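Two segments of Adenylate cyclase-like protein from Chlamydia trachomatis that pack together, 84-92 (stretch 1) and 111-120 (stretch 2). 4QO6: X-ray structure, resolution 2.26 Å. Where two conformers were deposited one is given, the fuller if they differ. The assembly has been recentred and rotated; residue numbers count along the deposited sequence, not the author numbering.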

ATOM      1  N   LYS A  84     -16.387  -2.687  -6.907  1.00 37.25           N
ATOM      2  CA  LYS A  84     -17.769  -3.132  -6.827  1.00 37.45           C
ATOM      3  C   LYS A  84     -18.111  -3.804  -5.515  1.00 40.11           C
ATOM      4  O   LYS A  84     -19.241  -4.196  -5.295  1.00 43.12           O
ATOM      5  CB  LYS A  84     -17.993  -4.151  -7.942  1.00 39.36           C
ATOM      6  CG  LYS A  84     -18.107  -3.482  -9.295  1.00 42.78           C
ATOM      7  CD  LYS A  84     -18.087  -4.434 -10.477  1.00 47.95           C
ATOM      8  CE  LYS A  84     -18.404  -3.657 -11.760  1.00 58.14           C
ATOM      9  NZ  LYS A  84     -17.817  -2.267 -11.825  1.00 62.14           N
ATOM     10  N   ASN A  85     -17.124  -3.976  -4.658  1.00 41.25           N
ATOM     11  CA  ASN A  85     -17.316  -4.632  -3.380  1.00 43.49           C
ATOM     12  C   ASN A  85     -17.384  -3.624  -2.220  1.00 43.29           C
ATOM     13  O   ASN A  85     -16.398  -3.018  -1.861  1.00 42.58           O
ATOM     14  CB  ASN A  85     -16.162  -5.602  -3.175  1.00 41.45           C
ATOM     15  CG  ASN A  85     -16.465  -6.625  -2.138  1.00 45.23           C
ATOM     16  OD1 ASN A  85     -16.443  -6.338  -0.930  1.00 46.85           O
ATOM     17  ND2 ASN A  85     -16.750  -7.838  -2.589  1.00 44.29           N
ATOM     18  N   PRO A  86     -18.549  -3.464  -1.595  1.00 54.56           N
ATOM     19  CA  PRO A  86     -18.625  -2.404  -0.557  1.00 53.12           C
ATOM     20  C   PRO A  86     -17.634  -2.613   0.611  1.00 49.29           C
ATOM     21  O   PRO A  86     -17.030  -1.645   1.144  1.00 39.84           O
ATOM     22  CB  PRO A  86     -20.073  -2.509  -0.070  1.00 59.49           C
ATOM     23  CG  PRO A  86     -20.435  -3.973  -0.275  1.00 61.55           C
ATOM     24  CD  PRO A  86     -19.665  -4.436  -1.498  1.00 59.03           C
ATOM     25  N   GLU A  87     -17.452  -3.872   0.991  1.00 46.41           N
ATOM     26  CA  GLU A  87     -16.438  -4.234   1.986  1.00 51.43           C
ATOM     27  C   GLU A  87     -15.008  -3.699   1.626  1.00 46.66           C
ATOM     28  O   GLU A  87     -14.276  -3.267   2.507  1.00 48.21           O
ATOM     29  CB  GLU A  87     -16.483  -5.764   2.200  1.00 55.79           C
ATOM     30  CG  GLU A  87     -15.626  -6.337   3.330  1.00 70.69           C
ATOM     31  CD  GLU A  87     -16.267  -6.301   4.716  1.00 80.86           C
ATOM     32  OE1 GLU A  87     -17.269  -5.574   4.909  1.00 89.39           O
ATOM     33  OE2 GLU A  87     -15.747  -6.992   5.630  1.00 82.89           O
ATOM     34  N   PHE A  88     -14.619  -3.682   0.340  1.00 44.25           N
ATOM     35  CA  PHE A  88     -13.209  -3.399  -0.031  1.00 42.69           C
ATOM     36  C   PHE A  88     -12.932  -2.190  -0.897  1.00 43.21           C
ATOM     37  O   PHE A  88     -11.831  -2.041  -1.357  1.00 38.25           O
ATOM     38  CB  PHE A  88     -12.576  -4.612  -0.716  1.00 36.33           C
ATOM     39  CG  PHE A  88     -12.774  -5.876   0.030  1.00 35.12           C
ATOM     40  CD1 PHE A  88     -12.400  -5.971   1.357  1.00 36.76           C
ATOM     41  CD2 PHE A  88     -13.321  -6.963  -0.581  1.00 34.23           C
ATOM     42  CE1 PHE A  88     -12.590  -7.134   2.064  1.00 37.56           C
ATOM     43  CE2 PHE A  88     -13.528  -8.132   0.120  1.00 33.64           C
ATOM     44  CZ  PHE A  88     -13.164  -8.212   1.446  1.00 35.98           C
ATOM     45  N   LYS A  89     -13.886  -1.303  -1.089  1.00 52.16           N
ATOM     46  CA  LYS A  89     -13.706  -0.306  -2.133  1.00 57.41           C
ATOM     47  C   LYS A  89     -12.527   0.702  -1.878  1.00 52.66           C
ATOM     48  O   LYS A  89     -11.981   1.224  -2.862  1.00 52.63           O
ATOM     49  CB  LYS A  89     -15.042   0.362  -2.520  1.00 63.37           C
ATOM     50  CG  LYS A  89     -15.787   1.081  -1.395  1.00 69.46           C
ATOM     51  CD  LYS A  89     -16.639   2.213  -1.964  1.00 72.34           C
ATOM     52  CE  LYS A  89     -17.806   2.594  -1.066  1.00 74.74           C
ATOM     53  NZ  LYS A  89     -18.977   1.712  -1.326  1.00 76.07           N
ATOM     54  N   GLY A  90     -12.100   0.927  -0.621  1.00 42.74           N
ATOM     55  CA  GLY A  90     -10.867   1.725  -0.358  1.00 39.86           C
ATOM     56  C   GLY A  90      -9.500   0.997  -0.642  1.00 39.85           C
ATOM     57  O   GLY A  90      -8.426   1.553  -0.455  1.00 37.91           O
ATOM     58  N   ILE A  91      -9.565  -0.248  -1.090  1.00 31.69           N
ATOM     59  CA  ILE A  91      -8.416  -1.096  -1.372  1.00 32.06           C
ATOM     60  C   ILE A  91      -8.099  -1.069  -2.895  1.00 29.68           C
ATOM     61  O   ILE A  91      -8.985  -1.281  -3.722  1.00 26.99           O
ATOM     62  CB  ILE A  91      -8.776  -2.559  -0.983  1.00 29.88           C
ATOM     63  CG1 ILE A  91      -9.282  -2.664   0.473  1.00 29.16           C
ATOM     64  CG2 ILE A  91      -7.625  -3.530  -1.280  1.00 31.55           C
ATOM     65  CD1 ILE A  91      -8.274  -2.189   1.501  1.00 32.86           C
ATOM     66  N   SER A  92      -6.830  -0.881  -3.248  1.00 28.73           N
ATOM     67  CA  SER A  92      -6.397  -1.023  -4.626  1.00 26.26           C
ATOM     68  C   SER A  92      -5.085  -1.773  -4.800  1.00 25.29           C
ATOM     69  O   SER A  92      -4.323  -1.933  -3.867  1.00 24.24           O
ATOM     70  CB  SER A  92      -6.287   0.334  -5.275  1.00 27.96           C
ATOM     71  OG  SER A  92      -5.417   1.145  -4.572  1.00 28.93           O
ATOM     72  N   GLU A 111     -10.629  -8.762  11.064  1.00 56.86           N
ATOM     73  CA  GLU A 111     -11.663  -9.620  10.488  1.00 58.39           C
ATOM     74  C   GLU A 111     -11.890  -9.253   9.010  1.00 55.22           C
ATOM     75  O   GLU A 111     -11.989 -10.127   8.152  1.00 56.04           O
ATOM     76  CB  GLU A 111     -12.959  -9.516  11.290  1.00 60.95           C
ATOM     77  CG  GLU A 111     -12.873 -10.115  12.705  1.00 68.60           C
ATOM     78  CD  GLU A 111     -12.522  -9.098  13.809  1.00 72.13           C
ATOM     79  OE1 GLU A 111     -13.347  -8.199  14.089  1.00 68.99           O
ATOM     80  OE2 GLU A 111     -11.429  -9.200  14.418  1.00 74.34           O
ATOM     81  N   GLN A 112     -11.965  -7.959   8.728  1.00 51.63           N
ATOM     82  CA  GLN A 112     -11.968  -7.471   7.353  1.00 49.52           C
ATOM     83  C   GLN A 112     -10.685  -7.832   6.585  1.00 42.14           C
ATOM     84  O   GLN A 112     -10.742  -8.121   5.383  1.00 36.39           O
ATOM     85  CB  GLN A 112     -12.132  -5.981   7.319  1.00 50.95           C
ATOM     86  CG  GLN A 112     -13.461  -5.479   7.805  1.00 53.16           C
ATOM     87  CD  GLN A 112     -13.716  -4.108   7.232  1.00 57.34           C
ATOM     88  OE1 GLN A 112     -13.235  -3.113   7.761  1.00 52.33           O
ATOM     89  NE2 GLN A 112     -14.439  -4.050   6.107  1.00 64.34           N
ATOM     90  N   ALA A 113      -9.557  -7.823   7.272  1.00 34.46           N
ATOM     91  CA  ALA A 113      -8.312  -8.327   6.679  1.00 37.39           C
ATOM     92  C   ALA A 113      -8.401  -9.788   6.268  1.00 37.38           C
ATOM     93  O   ALA A 113      -7.909 -10.160   5.206  1.00 33.73           O
ATOM     94  CB  ALA A 113      -7.120  -8.115   7.608  1.00 34.28           C
ATOM     95  N   ALA A 114      -9.009 -10.617   7.113  1.00 37.21           N
ATOM     96  CA  ALA A 114      -9.244 -12.023   6.768  1.00 41.90           C
ATOM     97  C   ALA A 114     -10.262 -12.219   5.628  1.00 37.96           C
ATOM     98  O   ALA A 114     -10.102 -13.126   4.805  1.00 40.87           O
ATOM     99  CB  ALA A 114      -9.679 -12.814   7.998  1.00 43.29           C
ATOM    100  N   CYS A 115     -11.306 -11.398   5.589  1.00 37.37           N
ATOM    101  CA  CYS A 115     -12.272 -11.404   4.480  0.50 38.05           C
ATOM    102  C   CYS A 115     -11.577 -11.107   3.120  1.00 35.33           C
ATOM    103  O   CYS A 115     -11.870 -11.723   2.089  1.00 32.51           O
ATOM    104  CB  CYS A 115     -13.367 -10.373   4.757  0.50 39.52           C
ATOM    105  SG  CYS A 115     -14.841 -10.407   3.689  0.50 46.76           S
ATOM    106  N   LEU A 116     -10.642 -10.152   3.121  1.00 31.95           N
ATOM    107  CA  LEU A 116      -9.926  -9.736   1.906  1.00 30.54           C
ATOM    108  C   LEU A 116      -9.044 -10.887   1.419  1.00 31.51           C
ATOM    109  O   LEU A 116      -9.049 -11.184   0.226  1.00 29.49           O
ATOM    110  CB  LEU A 116      -9.125  -8.455   2.132  1.00 29.27           C
ATOM    111  CG  LEU A 116      -8.363  -7.925   0.884  1.00 30.32           C
ATOM    112  CD1 LEU A 116      -9.302  -7.425  -0.222  1.00 28.24           C
ATOM    113  CD2 LEU A 116      -7.364  -6.861   1.262  1.00 25.59           C
ATOM    114  N   ALA A 117      -8.349 -11.568   2.339  1.00 31.20           N
ATOM    115  CA  ALA A 117      -7.445 -12.658   1.984  1.00 31.84           C
ATOM    116  C   ALA A 117      -8.215 -13.805   1.319  1.00 36.66           C
ATOM    117  O   ALA A 117      -7.789 -14.310   0.256  1.00 33.24           O
ATOM    118  CB  ALA A 117      -6.713 -13.155   3.213  1.00 31.54           C
ATOM    119  N   ASP A 118      -9.367 -14.176   1.923  1.00 35.81           N
ATOM    120  CA  ASP A 118     -10.306 -15.135   1.312  1.00 33.24           C
ATOM    121  C   ASP A 118     -10.714 -14.678  -0.077  1.00 29.95           C
ATOM    122  O   ASP A 118     -10.734 -15.469  -1.012  1.00 32.06           O
ATOM    123  CB  ASP A 118     -11.637 -15.240   2.083  1.00 35.52           C
ATOM    124  CG  ASP A 118     -11.478 -15.735   3.501  1.00 42.39           C
ATOM    125  OD1 ASP A 118     -10.432 -16.384   3.805  1.00 39.84           O
ATOM    126  OD2 ASP A 118     -12.438 -15.476   4.303  1.00 46.11           O
ATOM    127  N   TYR A 119     -11.136 -13.425  -0.177  1.00 25.86           N
ATOM    128  CA  TYR A 119     -11.569 -12.879  -1.451  1.00 25.90           C
ATOM    129  C   TYR A 119     -10.456 -13.046  -2.533  1.00 26.84           C
ATOM    130  O   TYR A 119     -10.703 -13.541  -3.648  1.00 22.72           O
ATOM    131  CB  TYR A 119     -11.973 -11.431  -1.259  1.00 24.65           C
ATOM    132  CG  TYR A 119     -12.585 -10.841  -2.457  1.00 26.23           C
ATOM    133  CD1 TYR A 119     -13.916 -11.085  -2.769  1.00 27.97           C
ATOM    134  CD2 TYR A 119     -11.838 -10.043  -3.319  1.00 27.22           C
ATOM    135  CE1 TYR A 119     -14.488 -10.565  -3.924  1.00 29.78           C
ATOM    136  CE2 TYR A 119     -12.405  -9.540  -4.474  1.00 29.66           C
ATOM    137  CZ  TYR A 119     -13.717  -9.792  -4.769  1.00 32.27           C
ATOM    138  OH  TYR A 119     -14.244  -9.272  -5.933  1.00 37.70           O
ATOM    139  N   LEU A 120      -9.229 -12.632  -2.194  1.00 28.34           N
ATOM    140  CA  LEU A 120      -8.101 -12.652  -3.138  1.00 25.50           C
ATOM    141  C   LEU A 120      -7.753 -14.087  -3.485  1.00 27.32           C
ATOM    142  O   LEU A 120      -7.321 -14.398  -4.618  1.00 21.32           O
ATOM    143  CB  LEU A 120      -6.887 -11.979  -2.510  1.00 26.52           C
ATOM    144  CG  LEU A 120      -6.968 -10.464  -2.307  1.00 26.69           C
ATOM    145  CD1 LEU A 120      -5.877  -9.979  -1.390  1.00 26.37           C
ATOM    146  CD2 LEU A 120      -6.873  -9.729  -3.639  1.00 27.79           C
TER

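The contact is organised around one aromatic side chain. Phe88, buried, gives up 96 Å² to the helix, the largest share of any residue in a contact that buries 402 Å² in all. With chi1 at -50° (m), its ring reaches the helix flank formed by Gln112, Cys115, Leu116 and Tyr119, positions spaced by three and four residues so that the backbone O of Gln112 and the side chains of Cys115, Leu116 and Tyr119 all face the same ring.

The t,p rotamer of Leu116 sets CD1 over one face of the Phe88 ring, 3.8 Å from the ring centroid and only 13° off the normal, a CH-pi arrangement. The ring also lies close to the helix itself: Phe88 CE1 is 3.7 Å from Leu116 CB, Phe88 CZ is 3.6 Å from Leu116 N, and Gln112 O, at the ring edge and near its plane, is 3.9 Å from Phe88 CE1. That backbone N and O are already paired with each other along the helix, so an apolar ring can rest beside them without leaving either unsatisfied.

Tyr119 and Cys115 add oblique contacts. Phe88 CE2 comes within 3.9 Å of Tyr119 CG, and the two ring planes meet at 50° with centroids 5.5 Å apart, Phe88 CD2 lying over a face of the tyrosine. Cys115, in its t rotamer, brings SG to 3.6 Å from Phe88 CZ; a small, polarisable thiol suits this position beside the ring. Beyond the phenylalanine, buried Ile91 adds a looser apolar contact, its CG2 4.2 Å from Leu116 CD2.

Stretch 1 has no regular helix or strand, yet local hydrogen bonds give it shape. Phe88 N bonds to Asn85 O, and a type I turn from Phe88 to Ile91 is closed by Ile91 N to Phe88 O. Both ends of the turn point their CA-to-CB bonds toward the helix, while Lys89 and Gly90 between them stay exposed and make no contact with it.

Polar groups occupy the margins, at partly exposed sites where their ends need not be desolvated completely. Asn85 ND2 packs 3.8 Å from Tyr119 CE1. Glu87 and Gln112 are long enough to span the 7.7 Å between Glu87 CA and Gln112 CA, and Glu87 OE2 lies 3.3 Å from Gln112 NE2; Gln112 OE1 is hydrogen-bonded elsewhere in the structure. No clear hydrogen bond crosses between the stretches. The rule to read here is a single aromatic residue fitted closely into a helix flank, with polar side chains at the border.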